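Local structure of Ras GTPase-activating-like protein rng2 (Schizosaccharomyces pombe, 1P2X) at residues 8-13 and 29-34; 17-22 and 110-115; 36-41 and 104-109. The protein binds actin filaments through the calponin-homology domain described here and is required to build the contractile F-actin ring at the division site. All blocks are in the same frame, centred on the assembly; numbering follows the deposited sequence.

Interaction 1. Residues 8-13 and 29-34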
# COMPACT_ATOMS: atom_id res chain seq x y z
N ASP A 8 -4.35 -10.83 -9.95
CA ASP A 8 -3.37 -9.80 -10.30
C ASP A 8 -3.27 -8.73 -9.21
O ASP A 8 -2.16 -8.41 -8.78
CG ASP A 8 -3.29 -10.00 -12.80
OD1 ASP A 8 -2.50 -10.96 -12.66
OD2 ASP A 8 -3.68 -9.66 -13.94
N TYR A 9 -4.41 -8.20 -8.77
CA TYR A 9 -4.42 -7.18 -7.74
C TYR A 9 -3.77 -7.69 -6.45
O TYR A 9 -3.08 -6.95 -5.75
CB TYR A 9 -5.84 -6.66 -7.45
CG TYR A 9 -5.85 -5.60 -6.37
CD1 TYR A 9 -5.16 -4.40 -6.55
CD2 TYR A 9 -6.45 -5.84 -5.13
CE1 TYR A 9 -5.07 -3.45 -5.52
CE2 TYR A 9 -6.37 -4.89 -4.10
CZ TYR A 9 -5.67 -3.71 -4.30
OH TYR A 9 -5.54 -2.80 -3.28
N LEU A 10 -3.99 -8.96 -6.14
CA LEU A 10 -3.37 -9.55 -4.95
C LEU A 10 -1.86 -9.58 -5.13
O LEU A 10 -1.11 -9.45 -4.16
CB LEU A 10 -3.92 -10.96 -4.69
CG LEU A 10 -5.22 -11.02 -3.88
CD1 LEU A 10 -5.75 -12.46 -3.82
CD2 LEU A 10 -4.96 -10.49 -2.47
N CYS A 11 -1.40 -9.76 -6.36
CA CYS A 11 0.04 -9.75 -6.62
C CYS A 11 0.56 -8.33 -6.40
O CYS A 11 1.63 -8.14 -5.84
CB CYS A 11 0.37 -10.18 -8.04
SG CYS A 11 0.12 -11.93 -8.36
N ARG A 12 -0.22 -7.34 -6.82
CA ARG A 12 0.18 -5.96 -6.64
C ARG A 12 0.30 -5.65 -5.15
O ARG A 12 1.27 -5.01 -4.72
CB ARG A 12 -0.82 -5.01 -7.32
CG ARG A 12 -1.10 -5.34 -8.81
CD ARG A 12 0.09 -5.03 -9.74
NE ARG A 12 1.10 -6.09 -9.81
CZ ARG A 12 0.98 -7.20 -10.53
NH1 ARG A 12 -0.11 -7.41 -11.26
NH2 ARG A 12 1.97 -8.08 -10.56
N VAL A 13 -0.68 -6.09 -4.37
CA VAL A 13 -0.67 -5.88 -2.92
C VAL A 13 0.53 -6.61 -2.29
O VAL A 13 1.20 -6.07 -1.41
CB VAL A 13 -1.98 -6.38 -2.26
CG1 VAL A 13 -1.96 -6.12 -0.76
CG2 VAL A 13 -3.18 -5.70 -2.88
N GLY A 29 2.59 -9.58 8.14
CA GLY A 29 1.42 -10.43 8.09
C GLY A 29 0.92 -10.81 6.70
O GLY A 29 1.55 -10.48 5.70
N PRO A 30 -0.23 -11.50 6.63
CA PRO A 30 -0.84 -11.94 5.37
C PRO A 30 -1.13 -10.82 4.38
O PRO A 30 -1.46 -9.70 4.76
CB PRO A 30 -2.14 -12.62 5.83
CG PRO A 30 -1.81 -13.13 7.23
CD PRO A 30 -0.99 -11.98 7.80
N THR A 31 -0.99 -11.13 3.09
CA THR A 31 -1.25 -10.18 2.02
C THR A 31 -2.75 -9.85 1.96
O THR A 31 -3.13 -8.71 1.74
CB THR A 31 -0.78 -10.76 0.67
OG1 THR A 31 0.65 -10.76 0.63
CG2 THR A 31 -1.31 -9.93 -0.51
N SER A 32 -3.59 -10.86 2.17
CA SER A 32 -5.04 -10.68 2.09
C SER A 32 -5.61 -9.69 3.10
O SER A 32 -6.69 -9.16 2.91
CB SER A 32 -5.77 -12.04 2.24
OG SER A 32 -5.48 -12.66 3.48
N THR A 33 -4.87 -9.43 4.18
CA THR A 33 -5.32 -8.47 5.18
C THR A 33 -4.37 -7.28 5.29
O THR A 33 -4.52 -6.46 6.20
CB THR A 33 -5.46 -9.14 6.55
OG1 THR A 33 -4.23 -9.80 6.87
CG2 THR A 33 -6.56 -10.20 6.51
N PHE A 34 -3.42 -7.19 4.37
CA PHE A 34 -2.42 -6.12 4.41
C PHE A 34 -3.00 -4.72 4.18
O PHE A 34 -2.65 -3.79 4.89
CB PHE A 34 -1.28 -6.39 3.42
CG PHE A 34 -0.18 -5.35 3.47
CD1 PHE A 34 0.62 -5.22 4.60
CD2 PHE A 34 0.05 -4.51 2.39
CE1 PHE A 34 1.63 -4.25 4.66
CE2 PHE A 34 1.07 -3.54 2.43
CZ PHE A 34 1.86 -3.41 3.57

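Interaction 2. Residues 17-22 and 110-115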
# COMPACT_ATOMS: atom_id res chain seq x y z
N LYS A 17 3.66 -4.98 -0.24
CA LYS A 17 3.90 -5.46 1.11
C LYS A 17 5.37 -5.81 1.24
O LYS A 17 6.08 -5.26 2.08
CB LYS A 17 3.04 -6.69 1.44
CG LYS A 17 3.11 -7.11 2.91
CD LYS A 17 2.43 -8.46 3.19
CE LYS A 17 3.22 -9.60 2.57
NZ LYS A 17 2.71 -10.93 2.94
N LYS A 18 5.83 -6.73 0.39
CA LYS A 18 7.23 -7.16 0.42
C LYS A 18 8.21 -5.99 0.42
O LYS A 18 9.17 -6.00 1.17
CB LYS A 18 7.53 -8.06 -0.78
CG LYS A 18 6.81 -9.40 -0.81
CD LYS A 18 7.11 -10.08 -2.15
CE LYS A 18 6.83 -9.12 -3.32
NZ LYS A 18 7.51 -9.45 -4.62
N TRP A 19 7.97 -5.01 -0.45
CA TRP A 19 8.84 -3.84 -0.56
C TRP A 19 8.93 -3.13 0.79
O TRP A 19 10.01 -2.76 1.23
CB TRP A 19 8.31 -2.87 -1.62
CG TRP A 19 9.19 -1.67 -1.76
CD1 TRP A 19 10.44 -1.63 -2.31
CD2 TRP A 19 8.94 -0.36 -1.24
NE1 TRP A 19 10.98 -0.38 -2.17
CE2 TRP A 19 10.08 0.43 -1.52
CE3 TRP A 19 7.86 0.24 -0.57
CZ2 TRP A 19 10.18 1.78 -1.16
CZ3 TRP A 19 7.96 1.58 -0.20
CH2 TRP A 19 9.11 2.34 -0.50
N ILE A 20 7.78 -2.93 1.43
CA ILE A 20 7.75 -2.28 2.72
C ILE A 20 8.44 -3.17 3.75
O ILE A 20 9.13 -2.67 4.62
CB ILE A 20 6.30 -1.99 3.16
CG1 ILE A 20 5.67 -0.96 2.21
CG2 ILE A 20 6.27 -1.47 4.60
CD1 ILE A 20 4.23 -0.61 2.53
N GLU A 21 8.24 -4.48 3.66
CA GLU A 21 8.88 -5.40 4.59
C GLU A 21 10.41 -5.31 4.46
O GLU A 21 11.14 -5.43 5.44
CB GLU A 21 8.42 -6.85 4.34
CG GLU A 21 6.96 -7.11 4.73
CD GLU A 21 6.52 -8.55 4.49
OE1 GLU A 21 6.76 -9.09 3.39
OE2 GLU A 21 5.90 -9.14 5.41
N GLU A 22 10.87 -5.09 3.24
CA GLU A 22 12.29 -4.96 2.93
C GLU A 22 12.81 -3.65 3.54
O GLU A 22 13.84 -3.65 4.23
CB GLU A 22 12.45 -4.96 1.40
CG GLU A 22 13.84 -5.26 0.87
CD GLU A 22 13.88 -5.31 -0.66
OE1 GLU A 22 14.95 -5.64 -1.23
OE2 GLU A 22 12.84 -5.02 -1.32
N HIS A 110 3.52 1.69 -4.83
CA HIS A 110 4.31 1.22 -5.96
C HIS A 110 5.06 2.40 -6.60
O HIS A 110 6.25 2.33 -6.87
CB HIS A 110 3.42 0.54 -7.02
CG HIS A 110 3.10 -0.90 -6.73
ND1 HIS A 110 3.42 -1.91 -7.60
CD2 HIS A 110 2.43 -1.48 -5.71
CE1 HIS A 110 2.97 -3.06 -7.13
NE2 HIS A 110 2.36 -2.83 -5.98
N ALA A 111 4.33 3.50 -6.84
CA ALA A 111 4.91 4.68 -7.47
C ALA A 111 6.04 5.24 -6.60
O ALA A 111 7.11 5.59 -7.11
CB ALA A 111 3.83 5.74 -7.68
N LEU A 112 5.82 5.30 -5.29
CA LEU A 112 6.85 5.77 -4.38
C LEU A 112 8.08 4.87 -4.48
O LEU A 112 9.21 5.36 -4.56
CB LEU A 112 6.33 5.77 -2.94
CG LEU A 112 7.33 6.24 -1.87
CD1 LEU A 112 7.61 7.73 -2.09
CD2 LEU A 112 6.79 5.99 -0.46
N SER A 113 7.88 3.55 -4.48
CA SER A 113 9.00 2.63 -4.55
C SER A 113 9.88 2.91 -5.77
O SER A 113 11.11 2.88 -5.69
CB SER A 113 8.53 1.17 -4.60
OG SER A 113 8.01 0.85 -5.87
N TYR A 114 9.23 3.18 -6.91
CA TYR A 114 9.97 3.47 -8.14
C TYR A 114 10.65 4.82 -8.04
O TYR A 114 11.78 4.98 -8.50
CB TYR A 114 9.03 3.45 -9.36
CG TYR A 114 8.60 2.05 -9.77
CD1 TYR A 114 7.35 1.55 -9.42
CD2 TYR A 114 9.45 1.23 -10.51
CE1 TYR A 114 6.95 0.26 -9.78
CE2 TYR A 114 9.07 -0.06 -10.89
CZ TYR A 114 7.82 -0.54 -10.52
OH TYR A 114 7.43 -1.81 -10.87
N PHE A 115 9.96 5.79 -7.46
CA PHE A 115 10.50 7.14 -7.32
C PHE A 115 11.79 7.11 -6.51
O PHE A 115 12.75 7.83 -6.82
CB PHE A 115 9.49 8.06 -6.61
CG PHE A 115 9.92 9.50 -6.53
CD1 PHE A 115 9.93 10.31 -7.66
CD2 PHE A 115 10.32 10.05 -5.32
CE1 PHE A 115 10.32 11.64 -7.59
CE2 PHE A 115 10.72 11.39 -5.24
CZ PHE A 115 10.71 12.18 -6.39

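Interaction 3. Residues 36-41 and 104-109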
# COMPACT_ATOMS: atom_id res chain seq x y z
N GLN A 36 -5.93 -3.54 4.83
CA GLN A 36 -6.66 -3.13 6.03
C GLN A 36 -5.73 -2.76 7.17
O GLN A 36 -6.08 -1.92 8.00
CB GLN A 36 -7.64 -4.23 6.47
CG GLN A 36 -8.89 -4.38 5.60
CD GLN A 36 -9.86 -3.21 5.71
OE1 GLN A 36 -10.13 -2.73 6.81
NE2 GLN A 36 -10.40 -2.77 4.58
N SER A 37 -4.55 -3.37 7.23
CA SER A 37 -3.61 -3.08 8.32
C SER A 37 -2.94 -1.71 8.18
O SER A 37 -2.33 -1.22 9.13
CB SER A 37 -2.53 -4.17 8.44
OG SER A 37 -1.67 -4.18 7.30
N LEU A 38 -3.04 -1.10 7.01
CA LEU A 38 -2.41 0.20 6.78
C LEU A 38 -3.33 1.34 7.17
O LEU A 38 -2.90 2.49 7.24
CB LEU A 38 -2.00 0.36 5.31
CG LEU A 38 -0.96 -0.58 4.68
CD1 LEU A 38 -0.86 -0.29 3.17
CD2 LEU A 38 0.39 -0.42 5.35
N ARG A 39 -4.60 1.03 7.43
CA ARG A 39 -5.57 2.08 7.75
C ARG A 39 -5.24 2.92 8.99
O ARG A 39 -5.66 4.07 9.09
CB ARG A 39 -6.98 1.48 7.85
CG ARG A 39 -7.47 0.86 6.55
CD ARG A 39 -8.86 0.25 6.67
NE ARG A 39 -9.91 1.25 6.86
CZ ARG A 39 -11.13 0.97 7.29
NH1 ARG A 39 -11.45 -0.28 7.59
NH2 ARG A 39 -12.03 1.94 7.43
N ASN A 40 -4.49 2.36 9.94
CA ASN A 40 -4.13 3.11 11.13
C ASN A 40 -2.91 4.02 10.92
O ASN A 40 -2.54 4.78 11.82
CB ASN A 40 -3.90 2.17 12.34
CG ASN A 40 -2.67 1.29 12.19
OD1 ASN A 40 -1.75 1.57 11.42
ND2 ASN A 40 -2.64 0.21 12.97
N GLY A 41 -2.30 3.95 9.74
CA GLY A 41 -1.19 4.82 9.40
C GLY A 41 0.15 4.56 10.05
O GLY A 41 1.13 5.24 9.73
N LYS A 104 -5.77 2.49 -4.22
CA LYS A 104 -5.03 3.70 -4.57
C LYS A 104 -3.85 3.85 -3.62
O LYS A 104 -2.84 4.48 -3.97
CB LYS A 104 -5.93 4.93 -4.49
CG LYS A 104 -5.27 6.20 -4.99
CD LYS A 104 -6.26 7.35 -5.10
CE LYS A 104 -7.42 6.98 -6.02
NZ LYS A 104 -8.39 8.11 -6.17
N VAL A 105 -3.97 3.29 -2.43
CA VAL A 105 -2.88 3.33 -1.47
C VAL A 105 -1.77 2.41 -1.98
O VAL A 105 -0.61 2.80 -2.04
CB VAL A 105 -3.35 2.86 -0.07
CG1 VAL A 105 -2.16 2.68 0.86
CG2 VAL A 105 -4.32 3.87 0.52
N ILE A 106 -2.16 1.20 -2.36
CA ILE A 106 -1.22 0.22 -2.90
C ILE A 106 -0.54 0.81 -4.14
O ILE A 106 0.66 0.62 -4.35
CB ILE A 106 -1.96 -1.08 -3.29
CG1 ILE A 106 -2.64 -1.68 -2.05
CG2 ILE A 106 -0.99 -2.08 -3.89
CD1 ILE A 106 -1.71 -1.84 -0.84
N TYR A 107 -1.32 1.52 -4.94
CA TYR A 107 -0.82 2.18 -6.15
C TYR A 107 0.20 3.24 -5.76
O TYR A 107 1.28 3.33 -6.34
CB TYR A 107 -1.99 2.83 -6.90
CG TYR A 107 -1.61 3.60 -8.15
CD1 TYR A 107 -0.99 2.96 -9.23
CD2 TYR A 107 -1.88 4.95 -8.26
CE1 TYR A 107 -0.65 3.67 -10.38
CE2 TYR A 107 -1.55 5.67 -9.40
CZ TYR A 107 -0.93 5.03 -10.45
OH TYR A 107 -0.58 5.76 -11.56
N CYS A 108 -0.14 4.04 -4.76
CA CYS A 108 0.76 5.08 -4.30
C CYS A 108 2.07 4.46 -3.83
O CYS A 108 3.16 4.98 -4.14
CB CYS A 108 0.11 5.89 -3.18
SG CYS A 108 1.19 7.13 -2.43
N ILE A 109 1.99 3.34 -3.12
CA ILE A 109 3.19 2.67 -2.62
C ILE A 109 4.11 2.18 -3.74
O ILE A 109 5.34 2.24 -3.62
CB ILE A 109 2.81 1.49 -1.71
CG1 ILE A 109 2.20 2.03 -0.40
CG2 ILE A 109 4.03 0.62 -1.44
CD1 ILE A 109 1.69 0.97 0.53

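Interaction 1. Residues 8-13 and 29-34
Thr31 and Val13 make the closest side-chain approach of this contact, with Thr31 CG2 lying 3.9 Å from Val13 CG1. The same methyl of Thr31 also rests on the helix backbone, 3.7 Å from Leu10 O, and meets the leucine side chain more loosely at CD2. It therefore sits between Leu10 and Val13, three residues apart on the helix. CG1 is the methyl of Val13 that does most of the touching: besides Thr31 it reaches the edge of the Phe34 ring, near the ring plane, where CD2 is 4.1 Å away. The contact is van der Waals packing, methyl on methyl and methyl on backbone carbonyl; the two segments together bury 195 Å².

The threonine torsion explains the division of labour. With CG2 anti to the backbone N and OG1 anti to the carbonyl carbon (chi1 -72°), the methyl is given to Leu10 and Val13, while the hydroxyl bonds to Asp14 OD2 on the same helix. Within 29-34, the bond from Phe34 N to Thr31 O, 3.1 Å long, ties the ring-bearing residue back to the threonine. On the helix, Val13 CG2 lies over one face of the Tyr9 ring, 3.4 Å above its plane and displaced toward the rim.

In the calponin-homology fold this contact lays the connection that follows helix 2-23 back against that helix. Val13 also touches Ile106 of helix 102-117, Leu10 packs on Ile142 of helix 136-147, and Phe34 reaches Lys17 and Ile20 farther along helix 2-23.

Interaction 2. Residues 17-22 and 110-115
Trp19 lays one face of its indole on Ser113, and this CH-pi contact dominates the meeting of the two helices. Earlier in the sequence, Lys17 and Lys18 have their polar partners in other parts of the chain, Lys18 NZ bonding to Ile126 O. At Trp19 the backbones come nearest, with its CA 7.6 Å from that of Ser113. CG stands anti to the backbone N (chi1 -179°), which carries the indole out from the helix toward its neighbour. Ser113 CB then sits 3.6 Å from the centroid of the five-membered ring and only 16° off the ring normal, so the methylene is almost squarely over the face. Its nearest ring atom is CE2, at 3.5 Å. The six-membered ring lies along the serine backbone, its CZ2 3.7 Å from Ser113 CA, and its CH2 comes obliquely to within 4.3 Å of Leu112 CD2.

Helices 2-23 and 102-117 are joined here within the calponin-homology domain, a compact all-helical fold, across 87 intervening residues. Were Trp19 replaced by an alanine, Ser113 CB would probably lose its aromatic cover and a gap would open toward Leu112 CD2. Ile20, next along, touches Ile109 of helix 102-117, whereas Glu21 OE2 accepts a bond from Leu28 N.

Interaction 3. Residues 36-41 and 104-109
Leu38 carries its side of this contact on a single methyl, CD1, which touches three residues along helix 102-117. Ile109 CD1 is closest, at 3.9 Å, and the two side chains reach toward each other tip to tip. Val105 is met differently: its CG1 lies 4.0 Å from Leu38 CD1, but the two side chains run past one another in opposite directions. Ile106 CD1 completes the set at 4.4 Å, a looser touch.

The conformations account for this choice of atoms. Leu38 has CG anti to its carbonyl carbon (chi1 -62°) and CD1 extended (chi2 174°). This stretched form brings one methyl to the helix although Leu38 CA is 8.8 Å from Val105 CA, the nearest pair of CA atoms across the segments. Ile109 is extended as well, its chi2 of 175° putting CD1 at the far end of the side chain. Ile106 is bent at its second torsion, and its CD1, at the end of a side chain whose CB does not point at 36-41, is the atom that approaches Leu38 CD1.

The leucine also begins a type I beta turn ending at Gly41, closed by a 3.0 Å bond from Gly41 N to Leu38 O; Gly41, with positive phi, is the N-cap residue of the next helix. Beside the turn, Arg39 NH1 donates to Gln36 OE1 over 2.9 Å, in the amide plane and on a lone pair, while NE and NH2 bond to Ile96 O and Tyr97 O.

The contact joins the turn that follows helix 34-37 to helix 102-117, near the centre of the chain. Ile109 also packs on Ala16 and Trp19 of helix 2-23, and Val105 on Ile96 of helix 93-96.

Helix 2-23 serves interactions 1 and 2, and helix 102-117 serves interactions 2 and 3, so the three contacts form one continuous packed region, with centres 11 to 13 Å apart. Interactions 1 and 2 are joined by polar bonds: His110 NE2 lies 2.7 Å from Arg12 O, and Lys17 NZ 3.0 Å from Gly29 O, both probable hydrogen bonds. Interactions 2 and 3 meet through apolar atoms, Ile20 CD1 being 3.6 Å from Ile109 CD1. Between interactions 1 and 3, Ile106 CG2 packs 3.9 Å from Val13 CA. Along the chain, interaction 3 is nested inside the loop closed by interaction 2, whereas interaction 1 closes before interaction 3 opens.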